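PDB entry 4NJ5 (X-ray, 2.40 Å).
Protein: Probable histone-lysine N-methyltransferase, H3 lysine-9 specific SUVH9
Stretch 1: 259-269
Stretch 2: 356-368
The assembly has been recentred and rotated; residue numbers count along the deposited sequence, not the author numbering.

Stretch 1 (259-269) KENVPVYLFND
Stretch 2, residues 356-368: QKGLRNRLEVFRS

Two parallel β-strands, the one ending at F267 and the other spanning 363-367, pair edge to edge with N-to-C directions 17° apart and axes approaching to 4.5 Å. The register sets Y265 beside E364, L266 beside V365 and F267 beside F366, with CA-CA distances of 4.4, 4.9 and 4.5 Å respectively. Backbones are extended (Y265 phi/psi -70/149, L266 -129/115, F267 -125/139; E364 -139/124, V365 -96/115, F366 -123/147). Four hydrogen bonds follow the parallel pattern, in which alternate residues of the first strand use both N and O: Y265 N donates to L363 O, V365 N to Y265 O, F267 N to V365 O, and R367 N to F267 O, each 2.9 Å. CA-H...O contacts fill the intervals, the shortest from F366 CA to F267 O (3.1 Å).

V264, L266, L363 and V365 share one face. V264 and V365, both t, meet at CG1-CG2 (4.2 Å); L266 (t, p) brings CD1 to 4.0 Å from V365 CG1. Y265 (m), F267 (t), E364 (t, t) and F366 (p) occupy the other face. There E364 OE1 lies at the edge of the Y265 ring, 3.5 Å from CD2; both E364 carboxylate oxygens and Y265 OH are hydrogen-bonded elsewhere in the structure.

Before the strands, direct backbone pairing gives way to water. Water 3 donates to P263 O (2.9 Å) and N361 O (2.8 Å) and accepts from L363 N (2.6 Å). Water 2 donates to E260 OE1 (2.7 Å) and L359 O (2.8 Å) while accepting from N261 N (2.8 Å); water 1 donates to E260 OE1 (2.6 Å) and weakly accepts from L359 N (3.3 Å). Beside them V262 (m) packs CG2 3.7 Å from CG of L359 (t, p). Beyond the strands, water 4 donates to D269 OD1 (2.9 Å) and R367 O (2.5 Å).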

# COMPACT_ATOMS: atom_id res chain seq x y z
N LYS A 259 -15.29 13.00 -15.88
CA LYS A 259 -15.19 11.78 -16.71
C LYS A 259 -14.74 10.54 -15.94
O LYS A 259 -14.84 9.42 -16.46
CB LYS A 259 -14.31 11.96 -17.95
CG LYS A 259 -14.89 12.87 -19.02
CD LYS A 259 -13.81 13.33 -19.99
CE LYS A 259 -14.41 14.17 -21.10
NZ LYS A 259 -13.35 14.86 -21.90
N GLU A 260 -14.25 10.77 -14.73
CA GLU A 260 -13.96 9.71 -13.79
C GLU A 260 -15.07 9.73 -12.75
O GLU A 260 -15.79 10.72 -12.61
CB GLU A 260 -12.61 9.94 -13.12
CG GLU A 260 -11.39 9.93 -14.04
CD GLU A 260 -10.98 8.55 -14.51
OE1 GLU A 260 -11.76 7.59 -14.34
OE2 GLU A 260 -9.86 8.42 -15.06
N ASN A 261 -15.20 8.64 -12.00
CA ASN A 261 -16.21 8.56 -10.95
C ASN A 261 -15.73 9.20 -9.66
O ASN A 261 -16.50 9.37 -8.71
CB ASN A 261 -16.62 7.11 -10.72
CG ASN A 261 -17.32 6.50 -11.91
OD1 ASN A 261 -18.17 7.15 -12.54
ND2 ASN A 261 -16.97 5.27 -12.25
N VAL A 262 -14.45 9.55 -9.64
CA VAL A 262 -13.87 10.32 -8.54
C VAL A 262 -13.12 11.51 -9.13
O VAL A 262 -12.61 11.44 -10.24
CB VAL A 262 -12.94 9.46 -7.67
CG1 VAL A 262 -13.75 8.54 -6.77
CG2 VAL A 262 -11.99 8.65 -8.54
N PRO A 263 -13.08 12.63 -8.39
CA PRO A 263 -12.39 13.83 -8.88
C PRO A 263 -10.88 13.65 -8.93
O PRO A 263 -10.33 12.94 -8.09
CB PRO A 263 -12.77 14.90 -7.85
CG PRO A 263 -13.11 14.14 -6.61
CD PRO A 263 -13.74 12.86 -7.09
N VAL A 264 -10.22 14.27 -9.90
CA VAL A 264 -8.76 14.22 -9.99
C VAL A 264 -8.18 15.60 -9.71
O VAL A 264 -8.33 16.52 -10.51
CB VAL A 264 -8.28 13.74 -11.37
CG1 VAL A 264 -6.76 13.64 -11.39
CG2 VAL A 264 -8.90 12.39 -11.70
N TYR A 265 -7.50 15.73 -8.58
CA TYR A 265 -6.99 17.03 -8.14
C TYR A 265 -5.84 17.53 -9.01
O TYR A 265 -5.06 16.74 -9.54
CB TYR A 265 -6.51 16.97 -6.70
CG TYR A 265 -7.58 16.89 -5.64
CD1 TYR A 265 -8.91 16.65 -5.97
CD2 TYR A 265 -7.26 17.06 -4.30
CE1 TYR A 265 -9.89 16.58 -4.99
CE2 TYR A 265 -8.22 17.00 -3.32
CZ TYR A 265 -9.53 16.75 -3.66
OH TYR A 265 -10.47 16.69 -2.66
N LEU A 266 -5.74 18.85 -9.14
CA LEU A 266 -4.60 19.47 -9.80
C LEU A 266 -4.04 20.55 -8.89
O LEU A 266 -4.70 21.55 -8.62
CB LEU A 266 -5.01 20.07 -11.14
CG LEU A 266 -3.87 20.79 -11.85
CD1 LEU A 266 -2.78 19.81 -12.22
CD2 LEU A 266 -4.37 21.54 -13.08
N PHE A 267 -2.81 20.35 -8.43
CA PHE A 267 -2.22 21.22 -7.42
C PHE A 267 -0.89 21.80 -7.88
O PHE A 267 -0.08 21.10 -8.48
CB PHE A 267 -2.02 20.45 -6.12
CG PHE A 267 -1.51 21.28 -4.99
CD1 PHE A 267 -2.37 22.13 -4.30
CD2 PHE A 267 -0.18 21.22 -4.61
CE1 PHE A 267 -1.90 22.90 -3.26
CE2 PHE A 267 0.29 21.99 -3.56
CZ PHE A 267 -0.57 22.83 -2.88
N ASN A 268 -0.68 23.08 -7.60
CA ASN A 268 0.56 23.75 -7.99
C ASN A 268 0.89 24.90 -7.04
O ASN A 268 0.34 25.99 -7.16
CB ASN A 268 0.47 24.25 -9.43
CG ASN A 268 1.74 24.95 -9.90
OD1 ASN A 268 2.77 24.93 -9.23
ND2 ASN A 268 1.67 25.57 -11.08
N ASP A 269 1.78 24.63 -6.09
CA ASP A 269 2.20 25.63 -5.11
C ASP A 269 3.59 26.15 -5.43
O ASP A 269 4.26 26.72 -4.57
CB ASP A 269 2.17 25.05 -3.69
CG ASP A 269 3.18 23.93 -3.49
OD1 ASP A 269 3.69 23.38 -4.49
OD2 ASP A 269 3.47 23.59 -2.32
N GLN A 356 -12.07 -3.22 -14.98
CA GLN A 356 -13.18 -2.66 -15.75
C GLN A 356 -14.02 -1.66 -14.93
O GLN A 356 -14.82 -0.92 -15.49
CB GLN A 356 -14.06 -3.77 -16.34
CG GLN A 356 -14.76 -4.63 -15.30
CD GLN A 356 -15.32 -5.92 -15.88
OE1 GLN A 356 -16.54 -6.12 -15.94
NE2 GLN A 356 -14.43 -6.81 -16.30
N LYS A 357 -13.83 -1.65 -13.61
CA LYS A 357 -14.48 -0.68 -12.73
C LYS A 357 -13.93 0.73 -12.91
O LYS A 357 -14.61 1.71 -12.60
CB LYS A 357 -14.30 -1.08 -11.26
CG LYS A 357 -15.49 -1.75 -10.61
CD LYS A 357 -15.59 -3.20 -11.01
CE LYS A 357 -16.61 -3.94 -10.17
NZ LYS A 357 -17.22 -5.06 -10.94
N GLY A 358 -12.70 0.83 -13.39
CA GLY A 358 -12.06 2.12 -13.58
C GLY A 358 -11.57 2.73 -12.28
O GLY A 358 -11.73 2.15 -11.22
N LEU A 359 -10.97 3.92 -12.37
CA LEU A 359 -10.42 4.61 -11.21
C LEU A 359 -11.47 4.83 -10.12
O LEU A 359 -12.60 5.21 -10.41
CB LEU A 359 -9.79 5.94 -11.62
CG LEU A 359 -9.35 6.88 -10.49
CD1 LEU A 359 -8.18 6.30 -9.70
CD2 LEU A 359 -9.01 8.27 -11.03
N ARG A 360 -11.09 4.57 -8.87
CA ARG A 360 -11.98 4.73 -7.73
C ARG A 360 -11.27 5.42 -6.57
O ARG A 360 -11.89 5.76 -5.56
CB ARG A 360 -12.49 3.37 -7.26
CG ARG A 360 -11.47 2.60 -6.44
CD ARG A 360 -11.79 1.11 -6.40
NE ARG A 360 -10.72 0.35 -5.75
CZ ARG A 360 -9.58 -0.00 -6.35
NH1 ARG A 360 -9.35 0.36 -7.60
NH2 ARG A 360 -8.68 -0.70 -5.68
N ASN A 361 -9.96 5.62 -6.71
CA ASN A 361 -9.17 6.31 -5.70
C ASN A 361 -9.04 7.80 -6.01
O ASN A 361 -9.04 8.21 -7.17
CB ASN A 361 -7.79 5.67 -5.58
CG ASN A 361 -7.83 4.32 -4.90
OD1 ASN A 361 -7.57 3.29 -5.53
ND2 ASN A 361 -8.17 4.31 -3.62
N ARG A 362 -8.92 8.62 -4.97
CA ARG A 362 -8.76 10.05 -5.17
C ARG A 362 -7.28 10.39 -5.36
O ARG A 362 -6.47 10.20 -4.46
CB ARG A 362 -9.36 10.84 -4.00
CG ARG A 362 -9.60 12.31 -4.30
CD ARG A 362 -10.44 12.98 -3.20
NE ARG A 362 -11.87 12.89 -3.44
CZ ARG A 362 -12.64 11.89 -3.03
NH1 ARG A 362 -13.94 11.90 -3.29
NH2 ARG A 362 -12.12 10.88 -2.35
N LEU A 363 -6.94 10.86 -6.56
CA LEU A 363 -5.56 11.15 -6.89
C LEU A 363 -5.32 12.64 -7.11
O LEU A 363 -6.26 13.43 -7.29
CB LEU A 363 -5.14 10.39 -8.15
CG LEU A 363 -5.38 8.88 -8.15
CD1 LEU A 363 -5.02 8.29 -9.50
CD2 LEU A 363 -4.59 8.22 -7.04
N GLU A 364 -4.04 13.01 -7.11
CA GLU A 364 -3.63 14.40 -7.23
C GLU A 364 -2.43 14.52 -8.15
O GLU A 364 -1.41 13.87 -7.95
CB GLU A 364 -3.31 14.97 -5.84
CG GLU A 364 -2.69 16.35 -5.85
CD GLU A 364 -2.67 16.97 -4.46
OE1 GLU A 364 -3.76 17.37 -3.98
OE2 GLU A 364 -1.58 17.06 -3.86
N VAL A 365 -2.59 15.35 -9.18
CA VAL A 365 -1.51 15.69 -10.09
C VAL A 365 -0.92 17.00 -9.59
O VAL A 365 -1.60 18.02 -9.57
CB VAL A 365 -2.03 15.88 -11.52
CG1 VAL A 365 -0.91 16.32 -12.45
CG2 VAL A 365 -2.68 14.60 -12.02
N PHE A 366 0.33 16.96 -9.15
CA PHE A 366 0.93 18.12 -8.51
C PHE A 366 2.19 18.57 -9.23
O PHE A 366 2.93 17.76 -9.78
CB PHE A 366 1.23 17.82 -7.04
CG PHE A 366 2.29 16.78 -6.85
CD1 PHE A 366 1.99 15.44 -6.92
CD2 PHE A 366 3.60 17.16 -6.59
CE1 PHE A 366 2.97 14.48 -6.75
CE2 PHE A 366 4.59 16.21 -6.42
CZ PHE A 366 4.27 14.87 -6.50
N ARG A 367 2.42 19.87 -9.22
CA ARG A 367 3.61 20.45 -9.82
C ARG A 367 4.82 20.06 -8.98
O ARG A 367 4.73 19.97 -7.76
CB ARG A 367 3.47 21.97 -9.91
CG ARG A 367 4.64 22.68 -10.56
CD ARG A 367 4.56 22.64 -12.08
NE ARG A 367 5.51 23.57 -12.68
CZ ARG A 367 6.74 23.24 -13.07
NH1 ARG A 367 7.17 21.99 -12.93
NH2 ARG A 367 7.53 24.16 -13.60
N SER A 368 5.94 19.82 -9.66
CA SER A 368 7.19 19.46 -9.01
C SER A 368 8.32 20.05 -9.83
O SER A 368 8.11 20.49 -10.96
CB SER A 368 7.32 17.93 -8.93
OG SER A 368 8.66 17.51 -9.09
O HOH W 1 -11.46 5.25 -15.39
O HOH W 2 -13.60 6.49 -12.70
O HOH W 3 -8.66 10.64 -8.53
O HOH W 4 3.13 21.12 -6.21